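Local coordinates for protein threonine phosphate decarboxylase-like enzyme (Sulfurospirillum multivorans, PDB 6OUX) that decarboxylates L-serine O-phosphate to ethanolamine O-phosphate with pyridoxal phosphate, supplying the linker precursor for norcobamide biosynthesis, at residues L50-V59 and L242-G250. Residues are numbered along the deposited sequence; the frame is centred on the assembly and turned at random.
Sequences LSNPYASELV and LSKDFGIAG
Lys244 lays the start of its side chain beside the backbone of Leu50, with CG 3.8 Å from Leu50 O. Leu50 itself packs on Arg369, a likely O-phospho-L-serine-binding residue. The carbonyl of Asp245 faces the start of helix 53-68: its O lies 3.3 Å from Ala55 CB. One water donates to Asp245 O and accepts from Asn52 ND2, each at 2.9 Å. Asn52 is the N-cap. With CG anti to the backbone N (chi1 170°), its OD1 takes weak bonds from the N-H groups of Tyr54 and Ala55. Asp245 OD2 makes a salt bridge with Lys240, while OD1 takes the N-H of Phe246. The Phe246 ring stacks on Phe286, and Phe246 O sits 3.4 Å from Val59 CG2. Gly247 O receives a CA-H...O contact from Ser56 CA at 3.3 Å. Ile248 crosses Val59 at about a right angle. Cutting Val59 back to an alanine removes both methyl branches and would probably leave a gap facing Ile248, Phe286 and the Phe246 carbonyl. The contact joins helix 53-68 to the loop between strands 236-241 and 254-257 of this class I/II aminotransferase fold. Phe246 O and Gly247 O are buried without a hydrogen-bond partner, so packing and a bridging water link these segments.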
loop_
_atom_site.group_PDB
_atom_site.type_symbol
_atom_site.label_atom_id
_atom_site.label_comp_id
_atom_site.label_asym_id
_atom_site.label_seq_id
_atom_site.Cartn_x
_atom_site.Cartn_y
_atom_site.Cartn_z
ATOM N N LEU A 50 -17.060 -6.917 2.402
ATOM C CA LEU A 50 -17.420 -6.761 3.795
ATOM C C LEU A 50 -17.177 -5.310 4.205
ATOM O O LEU A 50 -16.106 -4.744 3.992
ATOM C CB LEU A 50 -16.669 -7.726 4.615
ATOM C CG LEU A 50 -16.671 -9.156 4.073
ATOM C CD1 LEU A 50 -15.774 -9.988 4.933
ATOM C CD2 LEU A 50 -18.063 -9.772 4.028
ATOM N N SER A 51 -18.214 -4.692 4.711
ATOM C CA SER A 51 -18.167 -3.303 5.051
ATOM C C SER A 51 -19.249 -3.082 6.090
ATOM O O SER A 51 -19.990 -3.996 6.411
ATOM C CB SER A 51 -18.503 -2.495 3.811
ATOM O OG SER A 51 -18.068 -1.187 4.032
ATOM N N ASN A 52 -19.342 -1.874 6.616
ATOM C CA ASN A 52 -20.498 -1.421 7.335
ATOM C C ASN A 52 -20.956 -0.165 6.532
ATOM O O ASN A 52 -20.309 0.864 6.597
ATOM C CB ASN A 52 -20.145 -1.107 8.817
ATOM C CG ASN A 52 -21.291 -0.396 9.573
ATOM O OD1 ASN A 52 -22.328 0.004 8.986
ATOM N ND2 ASN A 52 -21.101 -0.188 10.825
ATOM N N PRO A 53 -22.057 -0.262 5.802
ATOM C CA PRO A 53 -22.469 0.859 4.976
ATOM C C PRO A 53 -22.860 2.101 5.794
ATOM O O PRO A 53 -22.655 3.241 5.314
ATOM C CB PRO A 53 -23.613 0.297 4.114
ATOM C CG PRO A 53 -24.077 -0.941 4.820
ATOM C CD PRO A 53 -22.964 -1.432 5.683
ATOM N N TYR A 54 -23.280 1.923 7.033
ATOM C CA TYR A 54 -23.517 3.075 7.916
ATOM C C TYR A 54 -22.232 3.797 8.360
ATOM O O TYR A 54 -22.174 5.021 8.443
ATOM C CB TYR A 54 -24.369 2.673 9.114
ATOM C CG TYR A 54 -25.691 2.003 8.755
ATOM C CD1 TYR A 54 -26.791 2.740 8.320
ATOM C CD2 TYR A 54 -25.841 0.646 8.860
ATOM C CE1 TYR A 54 -28.008 2.128 8.013
ATOM C CE2 TYR A 54 -27.052 0.016 8.591
ATOM C CZ TYR A 54 -28.143 0.741 8.143
ATOM O OH TYR A 54 -29.360 0.072 7.872
ATOM N N ALA A 55 -21.149 3.064 8.589
ATOM C CA ALA A 55 -19.901 3.754 8.861
ATOM C C ALA A 55 -19.310 4.360 7.597
ATOM O O ALA A 55 -18.622 5.349 7.664
ATOM C CB ALA A 55 -18.892 2.807 9.458
ATOM N N SER A 56 -19.452 3.653 6.493
ATOM C CA SER A 56 -18.905 4.111 5.249
ATOM C C SER A 56 -19.520 5.511 4.876
ATOM O O SER A 56 -18.790 6.439 4.594
ATOM C CB SER A 56 -19.206 3.012 4.224
ATOM O OG SER A 56 -18.844 3.502 2.990
ATOM N N GLU A 57 -20.841 5.652 4.996
ATOM C CA GLU A 57 -21.578 6.911 4.742
ATOM C C GLU A 57 -21.094 7.973 5.699
ATOM O O GLU A 57 -20.837 9.076 5.266
ATOM C CB GLU A 57 -23.125 6.777 4.885
ATOM C CG GLU A 57 -23.764 5.754 3.958
ATOM C CD GLU A 57 -25.262 5.898 3.713
ATOM O OE1 GLU A 57 -25.948 6.710 4.391
ATOM O OE2 GLU A 57 -25.770 5.155 2.835
ATOM N N LEU A 58 -20.877 7.621 6.977
ATOM C CA LEU A 58 -20.309 8.550 7.958
ATOM C C LEU A 58 -18.951 9.092 7.556
ATOM O O LEU A 58 -18.741 10.294 7.551
ATOM C CB LEU A 58 -20.209 7.929 9.338
ATOM C CG LEU A 58 -19.726 8.813 10.511
ATOM C CD1 LEU A 58 -20.803 9.828 10.787
ATOM C CD2 LEU A 58 -19.468 7.941 11.746
ATOM N N VAL A 59 -18.028 8.184 7.223
ATOM C CA VAL A 59 -16.696 8.581 6.770
ATOM C C VAL A 59 -16.743 9.420 5.509
ATOM O O VAL A 59 -16.042 10.414 5.439
ATOM C CB VAL A 59 -15.775 7.362 6.593
ATOM C CG1 VAL A 59 -14.372 7.801 6.147
ATOM C CG2 VAL A 59 -15.602 6.653 7.924
ATOM N N LEU A 242 -8.648 -1.978 9.531
ATOM C CA LEU A 242 -9.451 -0.754 9.729
ATOM C C LEU A 242 -10.430 -0.472 8.585
ATOM O O LEU A 242 -11.219 0.463 8.700
ATOM C CB LEU A 242 -8.550 0.452 9.953
ATOM C CG LEU A 242 -7.698 0.393 11.213
ATOM C CD1 LEU A 242 -6.648 1.500 11.160
ATOM C CD2 LEU A 242 -8.578 0.540 12.455
ATOM N N SER A 243 -10.455 -1.320 7.560
ATOM C CA SER A 243 -11.280 -1.126 6.349
ATOM C C SER A 243 -12.658 -1.844 6.365
ATOM O O SER A 243 -13.669 -1.345 5.859
ATOM C CB SER A 243 -10.386 -1.463 5.116
ATOM O OG SER A 243 -9.158 -0.625 5.152
ATOM N N LYS A 244 -12.754 -2.972 7.027
ATOM C CA LYS A 244 -14.015 -3.695 7.006
ATOM C C LYS A 244 -15.047 -3.278 8.060
ATOM O O LYS A 244 -16.183 -3.800 8.060
ATOM C CB LYS A 244 -13.739 -5.184 7.073
ATOM C CG LYS A 244 -12.919 -5.633 5.872
ATOM C CD LYS A 244 -12.280 -6.984 6.091
ATOM C CE LYS A 244 -11.234 -7.228 5.023
ATOM N NZ LYS A 244 -11.073 -8.693 4.822
ATOM N N ASP A 245 -14.664 -2.365 8.957
ATOM C CA ASP A 245 -15.592 -1.846 9.972
ATOM C C ASP A 245 -15.748 -0.329 9.831
ATOM O O ASP A 245 -16.856 0.158 9.583
ATOM C CB ASP A 245 -15.234 -2.339 11.399
ATOM C CG ASP A 245 -13.797 -2.013 11.841
ATOM O OD1 ASP A 245 -13.026 -1.341 11.130
ATOM O OD2 ASP A 245 -13.426 -2.452 12.937
ATOM N N PHE A 246 -14.655 0.429 9.945
ATOM C CA PHE A 246 -14.716 1.888 9.661
ATOM C C PHE A 246 -15.002 2.124 8.167
ATOM O O PHE A 246 -15.235 3.257 7.771
ATOM C CB PHE A 246 -13.455 2.636 10.099
ATOM C CG PHE A 246 -13.176 2.565 11.588
ATOM C CD1 PHE A 246 -13.812 3.435 12.480
ATOM C CD2 PHE A 246 -12.265 1.637 12.109
ATOM C CE1 PHE A 246 -13.547 3.371 13.848
ATOM C CE2 PHE A 246 -11.996 1.584 13.467
ATOM C CZ PHE A 246 -12.637 2.448 14.340
ATOM N N GLY A 247 -14.955 1.037 7.371
ATOM C CA GLY A 247 -15.710 0.904 6.123
ATOM C C GLY A 247 -15.293 1.947 5.150
ATOM O O GLY A 247 -15.755 3.074 5.253
ATOM N N ILE A 248 -14.459 1.576 4.188
ATOM C CA ILE A 248 -13.779 2.545 3.330
ATOM C C ILE A 248 -12.960 1.759 2.334
ATOM O O ILE A 248 -11.759 1.586 2.507
ATOM C CB ILE A 248 -12.864 3.498 4.143
ATOM C CG1 ILE A 248 -13.702 4.474 4.950
ATOM C CG2 ILE A 248 -11.998 4.342 3.221
ATOM C CD1 ILE A 248 -12.896 5.167 6.027
ATOM N N ALA A 249 -13.650 1.319 1.286
ATOM C CA ALA A 249 -13.152 0.337 0.324
ATOM C C ALA A 249 -11.787 0.659 -0.266
ATOM O O ALA A 249 -10.845 -0.119 -0.101
ATOM C CB ALA A 249 -14.175 0.159 -0.808
ATOM N N GLY A 250 -11.695 1.810 -0.934
ATOM C CA GLY A 250 -10.510 2.182 -1.699
ATOM C C GLY A 250 -9.341 2.735 -0.911
ATOM O O GLY A 250 -8.374 3.239 -1.535
HETATM O O HOH W 1 -18.460 -0.750 11.814
#